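Local coordinates for zona pellucida sperm-binding protein 1 (Gallus gallus, PDB 6GF7) that is an egg-coat glycoprotein that probably helps to link the filaments of the extracellular matrix around the egg and takes part in fertilization, at residues Val31-Leu36 and Leu83-Glu88. The protein carries 2 engineered substitutions. Residues are numbered along the deposited sequence; the frame is centred on the assembly and turned at random.
With ZN (zinc ion), chain G; ZN (zinc ion), chain F.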
loop_
_atom_site.group_PDB
_atom_site.type_symbol
_atom_site.label_atom_id
_atom_site.label_comp_id
_atom_site.label_asym_id
_atom_site.label_seq_id
_atom_site.Cartn_x
_atom_site.Cartn_y
_atom_site.Cartn_z
ATOM N N VAL A 31 0.269 17.996 6.824
ATOM C CA VAL A 31 -0.540 16.942 6.230
ATOM C C VAL A 31 0.360 15.748 5.959
ATOM O O VAL A 31 1.484 15.902 5.468
ATOM C CB VAL A 31 -1.219 17.414 4.924
ATOM C CG1 VAL A 31 -2.054 16.302 4.304
ATOM C CG2 VAL A 31 -2.071 18.650 5.172
ATOM N N HIS A 32 -0.126 14.563 6.299
ATOM C CA HIS A 32 0.496 13.308 5.910
ATOM C C HIS A 32 -0.460 12.581 4.975
ATOM O O HIS A 32 -1.660 12.491 5.258
ATOM C CB HIS A 32 0.839 12.453 7.128
ATOM C CG HIS A 32 2.075 12.901 7.841
ATOM N ND1 HIS A 32 2.748 12.103 8.743
ATOM C CD2 HIS A 32 2.748 14.075 7.803
ATOM C CE1 HIS A 32 3.789 12.761 9.218
ATOM N NE2 HIS A 32 3.809 13.963 8.668
ATOM N N PHE A 33 0.056 12.107 3.849
ATOM C CA PHE A 33 -0.760 11.437 2.850
ATOM C C PHE A 33 -0.704 9.923 3.039
ATOM O O PHE A 33 0.359 9.351 3.306
ATOM C CB PHE A 33 -0.284 11.801 1.451
ATOM C CG PHE A 33 -0.425 13.259 1.130
ATOM C CD1 PHE A 33 0.584 14.141 1.471
ATOM C CD2 PHE A 33 -1.561 13.755 0.518
ATOM C CE1 PHE A 33 0.477 15.483 1.182
ATOM C CE2 PHE A 33 -1.676 15.102 0.230
ATOM C CZ PHE A 33 -0.657 15.967 0.564
ATOM N N LYS A 34 -1.849 9.270 2.876
ATOM C CA LYS A 34 -1.910 7.817 2.892
ATOM C C LYS A 34 -2.737 7.338 1.709
ATOM O O LYS A 34 -3.849 7.827 1.486
ATOM C CB LYS A 34 -2.528 7.302 4.196
ATOM C CG LYS A 34 -1.701 7.549 5.427
ATOM C CD LYS A 34 -2.405 7.000 6.657
ATOM C CE LYS A 34 -1.606 7.263 7.919
ATOM N NZ LYS A 34 -2.306 6.723 9.115
ATOM N N VAL A 35 -2.214 6.363 0.983
ATOM C CA VAL A 35 -2.941 5.744 -0.117
ATOM C C VAL A 35 -3.812 4.637 0.446
ATOM O O VAL A 35 -3.382 3.880 1.324
ATOM C CB VAL A 35 -1.966 5.191 -1.174
ATOM C CG1 VAL A 35 -2.727 4.490 -2.275
ATOM C CG2 VAL A 35 -1.122 6.308 -1.755
ATOM N N LEU A 36 -5.037 4.534 -0.060
ATOM C CA LEU A 36 -5.981 3.506 0.357
ATOM C C LEU A 36 -6.151 2.516 -0.787
ATOM O O LEU A 36 -6.512 2.910 -1.900
ATOM C CB LEU A 36 -7.327 4.119 0.734
ATOM C CG LEU A 36 -7.278 5.299 1.698
ATOM C CD1 LEU A 36 -8.659 5.917 1.898
ATOM C CD2 LEU A 36 -6.714 4.824 3.007
ATOM N N LEU A 83 -6.673 7.090 -7.931
ATOM C CA LEU A 83 -5.933 6.899 -6.691
ATOM C C LEU A 83 -6.772 7.461 -5.557
ATOM O O LEU A 83 -7.189 8.625 -5.609
ATOM C CB LEU A 83 -4.565 7.582 -6.748
ATOM C CG LEU A 83 -3.581 7.238 -5.633
ATOM C CD1 LEU A 83 -3.285 5.761 -5.669
ATOM C CD2 LEU A 83 -2.292 8.033 -5.799
ATOM N N ARG A 84 -7.021 6.642 -4.540
ATOM C CA ARG A 84 -7.795 7.071 -3.384
ATOM C C ARG A 84 -6.811 7.419 -2.275
ATOM O O ARG A 84 -5.989 6.585 -1.883
ATOM C CB ARG A 84 -8.771 5.982 -2.943
ATOM C CG ARG A 84 -9.731 6.418 -1.852
ATOM C CD ARG A 84 -10.612 5.259 -1.396
ATOM N NE ARG A 84 -11.516 4.813 -2.450
ATOM C CZ ARG A 84 -12.647 5.433 -2.775
ATOM N NH1 ARG A 84 -13.012 6.535 -2.133
ATOM N NH2 ARG A 84 -13.412 4.958 -3.750
ATOM N N VAL A 85 -6.912 8.637 -1.758
ATOM C CA VAL A 85 -5.931 9.165 -0.822
ATOM C C VAL A 85 -6.642 9.680 0.416
ATOM O O VAL A 85 -7.695 10.322 0.320
ATOM C CB VAL A 85 -5.099 10.293 -1.467
ATOM C CG1 VAL A 85 -4.164 10.916 -0.449
ATOM C CG2 VAL A 85 -4.336 9.775 -2.685
ATOM N N GLN A 86 -6.067 9.396 1.579
ATOM C CA GLN A 86 -6.519 9.974 2.833
ATOM C C GLN A 86 -5.559 11.088 3.226
ATOM O O GLN A 86 -4.337 10.893 3.222
ATOM C CB GLN A 86 -6.590 8.918 3.936
ATOM C CG GLN A 86 -7.098 9.452 5.264
ATOM C CD GLN A 86 -7.085 8.405 6.363
ATOM O OE1 GLN A 86 -6.266 7.488 6.355
ATOM N NE2 GLN A 86 -8.003 8.532 7.311
ATOM N N LEU A 87 -6.109 12.249 3.564
ATOM C CA LEU A 87 -5.325 13.371 4.065
ATOM C C LEU A 87 -5.490 13.403 5.574
ATOM O O LEU A 87 -6.616 13.449 6.077
ATOM C CB LEU A 87 -5.785 14.698 3.469
ATOM C CG LEU A 87 -6.014 14.750 1.968
ATOM C CD1 LEU A 87 -6.483 16.130 1.560
ATOM C CD2 LEU A 87 -4.752 14.397 1.269
ATOM N N GLU A 88 -4.382 13.350 6.289
ATOM C CA GLU A 88 -4.391 13.466 7.738
ATOM C C GLU A 88 -3.854 14.849 8.082
ATOM O O GLU A 88 -2.658 15.114 7.919
ATOM C CB GLU A 88 -3.580 12.341 8.379
ATOM C CG GLU A 88 -4.385 11.043 8.477
ATOM C CD GLU A 88 -3.709 9.961 9.304
ATOM O OE1 GLU A 88 -2.468 9.993 9.456
ATOM O OE2 GLU A 88 -4.425 9.066 9.806
HETATM ZN ZN ZN G . -2.643 8.274 10.772
HETATM ZN ZN ZN F . 2.197 10.168 9.263
HETATM O O HOH W 1 -6.080 3.838 -4.579
HETATM O O HOH W 2 0.278 9.645 10.171
HETATM O O HOH W 3 4.153 9.671 10.115
HETATM O O HOH W 4 -4.532 7.800 11.766
#
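F33 and L87 open the apolar side of an antiparallel strand pair, 31-36 with 83-88, that serves two environments. They face each other as a non-hydrogen-bonded pair, their side chains running side by side, and CD2 of L87 meets the ring of F33 at CE2 and CD2. V85 brings CG1 to the edge of that ring, near its plane, 4.0 Å from F33 CD2, whereas CG1 of V31 lies over one face, toward the rim. Further along, V35 CG1 meets L83 CD1 at 3.7 Å, the two side chains crossing at about a right angle. Residues of strands 18-24 and 63-68, L21 and F65 among them, close over this apolar layer. The two strands are neighbours in one sheet of an Ig-like beta sandwich, consistent with the ZP-N fold. Within the sheet, the N-H and C=O groups of H32 and E88, and those of K34 and Q86, bond in both directions; the bond from Q86 N to K34 O, 2.7 Å long, is nearly straight (172°).

The other face is polar and metal-bound, with H32, K34, L36 and R84 partly exposed. The chain of K34, extended beyond CG, carries NZ to a zinc ion at 2.3 Å, which E88 grips through both OE1 and OE2; water completes the group. Bound through NZ, this lysine is probably uncharged. E88 OE1 also accepts a bond of 2.9 Å from a water on a second zinc, itself held by H32 ND1 and E44. The looser end is at L36, whose CD1 lies 3.9 Å from R84 CD and 4.2 Å from Q86 CB. Shortened to an alanine, this position would probably lose the cover over R84 CD and leave a gap beside Q86 CB. Here one water joins L36 O to R84 N.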